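Long-range contact in endonuclease NucS (Pyrococcus abyssi, PDB 2VLD), which cleaves the single-stranded 3' and 5' extremities of branched DNA, working as a homodimer that binds single-stranded DNA and interacts with PCNA: residues M1-P10 with P107-E116. The protein carries 2 engineered substitutions. Residues are numbered along the deposited sequence; the frame is centred on the assembly and turned at random.
Sequences MRKVIIKENP and PYSLVVFLAE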
HETATM    1  N   MSE A   1      -3.036   2.901 -25.626  1.00101.31           N
HETATM    2  CA  MSE A   1      -3.027   3.547 -24.276  1.00101.49           C
HETATM    3  C   MSE A   1      -4.437   3.847 -23.760  1.00 98.89           C
HETATM    4  O   MSE A   1      -5.016   4.891 -24.101  1.00 99.00           O
HETATM    5  CB  MSE A   1      -2.206   4.852 -24.305  1.00101.37           C
HETATM    6  CG  MSE A   1      -2.259   5.690 -23.004  1.00102.45           C
HETATM    7 SE   MSE A   1      -1.657   7.585 -23.129  1.00107.91          SE
HETATM    8  CE  MSE A   1      -2.791   8.214 -24.625  1.00106.98           C
ATOM      9  N   ARG A   2      -4.996   2.947 -22.949  1.00 96.15           N
ATOM     10  CA  ARG A   2      -6.158   3.332 -22.141  1.00 93.45           C
ATOM     11  C   ARG A   2      -5.725   3.650 -20.707  1.00 90.40           C
ATOM     12  O   ARG A   2      -4.857   4.511 -20.515  1.00 90.56           O
ATOM     13  CB  ARG A   2      -7.347   2.354 -22.223  1.00 93.66           C
ATOM     14  CG  ARG A   2      -8.675   3.121 -22.389  1.00 94.65           C
ATOM     15  CD  ARG A   2      -9.932   2.260 -22.291  1.00 95.25           C
ATOM     16  NE  ARG A   2     -10.575   2.355 -20.970  1.00 99.54           N
ATOM     17  CZ  ARG A   2     -11.897   2.347 -20.755  1.00100.73           C
ATOM     18  NH1 ARG A   2     -12.756   2.266 -21.774  1.00101.20           N
ATOM     19  NH2 ARG A   2     -12.366   2.431 -19.511  1.00100.63           N
ATOM     20  N   LYS A   3      -6.291   2.975 -19.709  1.00 85.89           N
ATOM     21  CA  LYS A   3      -5.984   3.337 -18.321  1.00 82.86           C
ATOM     22  C   LYS A   3      -4.834   2.550 -17.699  1.00 81.43           C
ATOM     23  O   LYS A   3      -4.265   2.966 -16.695  1.00 81.29           O
ATOM     24  CB  LYS A   3      -7.242   3.300 -17.448  1.00 82.51           C
ATOM     25  CG  LYS A   3      -8.144   4.496 -17.689  1.00 81.28           C
ATOM     26  CD  LYS A   3      -9.116   4.750 -16.552  1.00 80.32           C
ATOM     27  CE  LYS A   3      -9.840   6.075 -16.773  1.00 79.34           C
ATOM     28  NZ  LYS A   3     -10.941   6.334 -15.799  1.00 78.27           N
ATOM     29  N   VAL A   4      -4.477   1.432 -18.314  1.00 79.75           N
ATOM     30  CA  VAL A   4      -3.367   0.622 -17.838  1.00 78.36           C
ATOM     31  C   VAL A   4      -2.337   0.418 -18.947  1.00 77.96           C
ATOM     32  O   VAL A   4      -2.674  -0.025 -20.042  1.00 77.90           O
ATOM     33  CB  VAL A   4      -3.871  -0.736 -17.275  1.00 78.18           C
ATOM     34  CG1 VAL A   4      -2.886  -1.876 -17.554  1.00 77.70           C
ATOM     35  CG2 VAL A   4      -4.159  -0.617 -15.792  1.00 77.11           C
ATOM     36  N   ILE A   5      -1.087   0.765 -18.667  1.00 77.48           N
ATOM     37  CA  ILE A   5       0.009   0.446 -19.573  1.00 77.16           C
ATOM     38  C   ILE A   5       0.988  -0.462 -18.848  1.00 77.64           C
ATOM     39  O   ILE A   5       1.383  -0.184 -17.721  1.00 77.73           O
ATOM     40  CB  ILE A   5       0.720   1.707 -20.080  1.00 76.73           C
ATOM     41  CG1 ILE A   5      -0.276   2.626 -20.773  1.00 75.67           C
ATOM     42  CG2 ILE A   5       1.830   1.345 -21.050  1.00 76.66           C
ATOM     43  CD1 ILE A   5      -0.215   4.020 -20.279  1.00 75.00           C
ATOM     44  N   ILE A   6       1.359  -1.555 -19.498  1.00 78.40           N
ATOM     45  CA  ILE A   6       2.239  -2.543 -18.906  1.00 79.52           C
ATOM     46  C   ILE A   6       3.445  -2.805 -19.799  1.00 80.87           C
ATOM     47  O   ILE A   6       3.342  -2.760 -21.027  1.00 80.95           O
ATOM     48  CB  ILE A   6       1.493  -3.869 -18.695  1.00 79.29           C
ATOM     49  CG1 ILE A   6       0.410  -3.705 -17.633  1.00 79.24           C
ATOM     50  CG2 ILE A   6       2.464  -4.991 -18.326  1.00 78.80           C
ATOM     51  CD1 ILE A   6      -0.614  -4.812 -17.613  1.00 79.55           C
ATOM     52  N   LYS A   7       4.587  -3.064 -19.167  1.00 82.53           N
ATOM     53  CA  LYS A   7       5.739  -3.616 -19.855  1.00 84.30           C
ATOM     54  C   LYS A   7       6.177  -4.840 -19.052  1.00 85.21           C
ATOM     55  O   LYS A   7       6.686  -4.696 -17.938  1.00 85.12           O
ATOM     56  CB  LYS A   7       6.852  -2.570 -19.959  1.00 84.43           C
ATOM     57  CG  LYS A   7       7.479  -2.424 -21.354  1.00 85.78           C
ATOM     58  CD  LYS A   7       6.558  -1.655 -22.322  1.00 88.30           C
ATOM     59  CE  LYS A   7       7.336  -0.847 -23.368  1.00 88.74           C
ATOM     60  NZ  LYS A   7       7.982  -1.685 -24.418  1.00 88.99           N
ATOM     61  N   GLU A   8       5.953  -6.040 -19.610  1.00 86.49           N
ATOM     62  CA  GLU A   8       6.155  -7.308 -18.871  1.00 87.88           C
ATOM     63  C   GLU A   8       7.625  -7.591 -18.561  1.00 87.38           C
ATOM     64  O   GLU A   8       7.968  -8.602 -17.941  1.00 87.72           O
ATOM     65  CB  GLU A   8       5.488  -8.513 -19.561  1.00 87.88           C
ATOM     66  CG  GLU A   8       5.170  -9.657 -18.571  1.00 89.52           C
ATOM     67  CD  GLU A   8       4.447 -10.844 -19.196  1.00 90.36           C
ATOM     68  OE1 GLU A   8       4.999 -11.454 -20.144  1.00 93.58           O
ATOM     69  OE2 GLU A   8       3.331 -11.180 -18.720  1.00 93.59           O
ATOM     70  N   ASN A   9       8.476  -6.688 -19.027  1.00 86.97           N
ATOM     71  CA  ASN A   9       9.838  -6.521 -18.550  1.00 86.51           C
ATOM     72  C   ASN A   9      10.277  -5.198 -19.148  1.00 86.12           C
ATOM     73  O   ASN A   9      10.039  -4.957 -20.332  1.00 86.37           O
ATOM     74  CB  ASN A   9      10.755  -7.656 -19.009  1.00 86.61           C
ATOM     75  CG  ASN A   9      12.049  -7.720 -18.215  1.00 86.74           C
ATOM     76  OD1 ASN A   9      12.908  -6.842 -18.325  1.00 86.34           O
ATOM     77  ND2 ASN A   9      12.195  -8.768 -17.415  1.00 87.15           N
ATOM     78  N   PRO A  10      10.799  -4.283 -18.323  1.00 85.55           N
ATOM     79  CA  PRO A  10      11.400  -3.060 -18.831  1.00 85.36           C
ATOM     80  C   PRO A  10      12.930  -2.973 -18.723  1.00 85.48           C
ATOM     81  O   PRO A  10      13.527  -3.488 -17.775  1.00 85.25           O
ATOM     82  CB  PRO A  10      10.759  -2.000 -17.931  1.00 85.07           C
ATOM     83  CG  PRO A  10      10.353  -2.777 -16.641  1.00 84.83           C
ATOM     84  CD  PRO A  10      10.679  -4.233 -16.862  1.00 85.33           C
ATOM     85  N   PRO A 107      13.780  -5.969 -12.713  1.00 74.12           N
ATOM     86  CA  PRO A 107      12.418  -5.444 -12.789  1.00 73.75           C
ATOM     87  C   PRO A 107      11.488  -6.414 -13.513  1.00 73.35           C
ATOM     88  O   PRO A 107      11.558  -6.536 -14.737  1.00 73.71           O
ATOM     89  CB  PRO A 107      12.588  -4.139 -13.578  1.00 73.78           C
ATOM     90  CG  PRO A 107      13.867  -4.307 -14.367  1.00 73.80           C
ATOM     91  CD  PRO A 107      14.630  -5.481 -13.817  1.00 73.99           C
ATOM     92  N   TYR A 108      10.635  -7.105 -12.761  1.00 72.61           N
ATOM     93  CA  TYR A 108       9.736  -8.091 -13.356  1.00 71.83           C
ATOM     94  C   TYR A 108       8.661  -7.439 -14.206  1.00 70.73           C
ATOM     95  O   TYR A 108       8.224  -8.004 -15.200  1.00 70.85           O
ATOM     96  CB  TYR A 108       9.073  -8.949 -12.290  1.00 72.52           C
ATOM     97  CG  TYR A 108      10.030  -9.702 -11.397  1.00 73.70           C
ATOM     98  CD1 TYR A 108      10.086  -9.428 -10.031  1.00 75.00           C
ATOM     99  CD2 TYR A 108      10.866 -10.699 -11.907  1.00 74.29           C
ATOM    100  CE1 TYR A 108      10.942 -10.126  -9.195  1.00 76.02           C
ATOM    101  CE2 TYR A 108      11.730 -11.400 -11.075  1.00 74.69           C
ATOM    102  CZ  TYR A 108      11.764 -11.101  -9.722  1.00 74.94           C
ATOM    103  OH  TYR A 108      12.608 -11.776  -8.877  1.00 74.94           O
ATOM    104  N   SER A 109       8.231  -6.251 -13.808  1.00 69.21           N
ATOM    105  CA  SER A 109       7.196  -5.530 -14.538  1.00 67.58           C
ATOM    106  C   SER A 109       6.954  -4.160 -13.950  1.00 66.40           C
ATOM    107  O   SER A 109       7.142  -3.940 -12.757  1.00 66.50           O
ATOM    108  CB  SER A 109       5.871  -6.299 -14.543  1.00 67.55           C
ATOM    109  OG  SER A 109       4.817  -5.463 -14.993  1.00 67.12           O
ATOM    110  N   LEU A 110       6.513  -3.256 -14.808  1.00 64.94           N
ATOM    111  CA  LEU A 110       6.112  -1.932 -14.412  1.00 63.89           C
ATOM    112  C   LEU A 110       4.727  -1.690 -14.996  1.00 63.74           C
ATOM    113  O   LEU A 110       4.455  -2.057 -16.134  1.00 63.84           O
ATOM    114  CB  LEU A 110       7.125  -0.907 -14.931  1.00 63.26           C
ATOM    115  CG  LEU A 110       6.991   0.570 -14.553  1.00 61.97           C
ATOM    116  CD1 LEU A 110       8.300   1.309 -14.798  1.00 59.23           C
ATOM    117  CD2 LEU A 110       5.849   1.237 -15.318  1.00 60.29           C
ATOM    118  N   VAL A 111       3.854  -1.080 -14.205  1.00 63.71           N
ATOM    119  CA  VAL A 111       2.499  -0.757 -14.637  1.00 63.66           C
ATOM    120  C   VAL A 111       2.186   0.720 -14.365  1.00 64.16           C
ATOM    121  O   VAL A 111       2.321   1.201 -13.225  1.00 64.36           O
ATOM    122  CB  VAL A 111       1.462  -1.626 -13.897  1.00 63.53           C
ATOM    123  CG1 VAL A 111       0.051  -1.192 -14.255  1.00 63.62           C
ATOM    124  CG2 VAL A 111       1.670  -3.107 -14.197  1.00 62.94           C
ATOM    125  N   VAL A 112       1.782   1.438 -15.408  1.00 64.33           N
ATOM    126  CA  VAL A 112       1.284   2.800 -15.247  1.00 64.78           C
ATOM    127  C   VAL A 112      -0.227   2.697 -15.216  1.00 65.55           C
ATOM    128  O   VAL A 112      -0.822   1.978 -16.017  1.00 65.77           O
ATOM    129  CB  VAL A 112       1.715   3.738 -16.403  1.00 64.63           C
ATOM    130  CG1 VAL A 112       1.229   5.165 -16.169  1.00 63.43           C
ATOM    131  CG2 VAL A 112       3.223   3.720 -16.569  1.00 64.77           C
ATOM    132  N   PHE A 113      -0.839   3.404 -14.275  1.00 66.60           N
ATOM    133  CA  PHE A 113      -2.279   3.356 -14.094  1.00 67.66           C
ATOM    134  C   PHE A 113      -2.823   4.770 -14.061  1.00 68.56           C
ATOM    135  O   PHE A 113      -2.744   5.453 -13.050  1.00 68.62           O
ATOM    136  CB  PHE A 113      -2.622   2.587 -12.824  1.00 67.54           C
ATOM    137  CG  PHE A 113      -4.088   2.517 -12.527  1.00 68.37           C
ATOM    138  CD1 PHE A 113      -5.036   2.556 -13.548  1.00 69.34           C
ATOM    139  CD2 PHE A 113      -4.528   2.374 -11.212  1.00 68.54           C
ATOM    140  CE1 PHE A 113      -6.408   2.480 -13.255  1.00 68.70           C
ATOM    141  CE2 PHE A 113      -5.899   2.284 -10.910  1.00 67.78           C
ATOM    142  CZ  PHE A 113      -6.835   2.336 -11.934  1.00 67.97           C
ATOM    143  N   LEU A 114      -3.367   5.201 -15.189  1.00 69.83           N
ATOM    144  CA  LEU A 114      -3.870   6.552 -15.333  1.00 71.26           C
ATOM    145  C   LEU A 114      -5.230   6.632 -14.667  1.00 71.97           C
ATOM    146  O   LEU A 114      -6.276   6.511 -15.313  1.00 72.19           O
ATOM    147  CB  LEU A 114      -3.940   6.928 -16.811  1.00 71.50           C
ATOM    148  CG  LEU A 114      -2.597   6.742 -17.514  1.00 72.29           C
ATOM    149  CD1 LEU A 114      -2.773   6.134 -18.894  1.00 72.40           C
ATOM    150  CD2 LEU A 114      -1.871   8.054 -17.577  1.00 73.66           C
ATOM    151  N   ALA A 115      -5.191   6.828 -13.357  1.00 72.87           N
ATOM    152  CA  ALA A 115      -6.368   6.768 -12.524  1.00 73.84           C
ATOM    153  C   ALA A 115      -6.901   8.165 -12.255  1.00 74.87           C
ATOM    154  O   ALA A 115      -6.124   9.088 -12.015  1.00 74.99           O
ATOM    155  CB  ALA A 115      -6.027   6.078 -11.229  1.00 73.48           C
ATOM    156  N   GLU A 116      -8.226   8.307 -12.299  1.00 76.29           N
ATOM    157  CA  GLU A 116      -8.909   9.574 -12.002  1.00 78.24           C
ATOM    158  C   GLU A 116      -8.873   9.906 -10.514  1.00 77.96           C
ATOM    159  O   GLU A 116      -8.955   9.004  -9.682  1.00 78.05           O
ATOM    160  CB  GLU A 116     -10.377   9.509 -12.456  1.00 78.25           C
ATOM    161  CG  GLU A 116     -10.670  10.101 -13.845  1.00 80.47           C
ATOM    162  CD  GLU A 116     -12.123   9.878 -14.302  1.00 80.98           C
ATOM    163  OE1 GLU A 116     -13.057  10.043 -13.474  1.00 84.08           O
ATOM    164  OE2 GLU A 116     -12.330   9.544 -15.496  1.00 84.53           O
TER
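Ile5 and Val112 form an antiparallel hydrogen-bonded pair: Ile5 N to Val112 O measures 2.9 Å, nearly straight at 168°, and Val112 N answers to Ile5 O. On the face carrying Val4, Ile6, Val111 and Phe113, Ile6 CG1 fits beside Val111 CG2 at 3.7 Å, both side chains pointing the same way, while Val4 CG2 meets Phe113 CD1 obliquely. Lys3 O sits in plane at the Phe113 ring edge; Ala115 CB covers one face. Leu114, centre of an inverse gamma turn, puts CD1 into a hollow framed by Met1 CG, Arg2 O and Ile5 CD1 (3.6 Å from Leu114 CD1). Past strand 4-7, Pro10 slides past Pro107 in the opposite direction, Pro10 CD to Pro107 CB 3.8 Å, and Pro10 CG meets Leu110 CB. Lys3, CG anti to the carbonyl carbon (chi1 -75°), runs extended alongside Leu114 O to a salt bridge, NZ to Glu116 OE2 3.5 Å. With an alanine here, Glu116 OE2 and Asp51 of the second subunit would probably lose this ammonium; Glu116 OE1 also bridges Arg34 of that subunit. Strand 4-7 extends the N-terminal PH-like domain's sheet beyond strand 106-113, whose Tyr108-Ser109 bulge faces Phe32 of strand 28-40; helix 12-25 packs against Pro10, Leu110 and Leu114, and Phe113 stands edge-to-face with Phe32 of the second subunit.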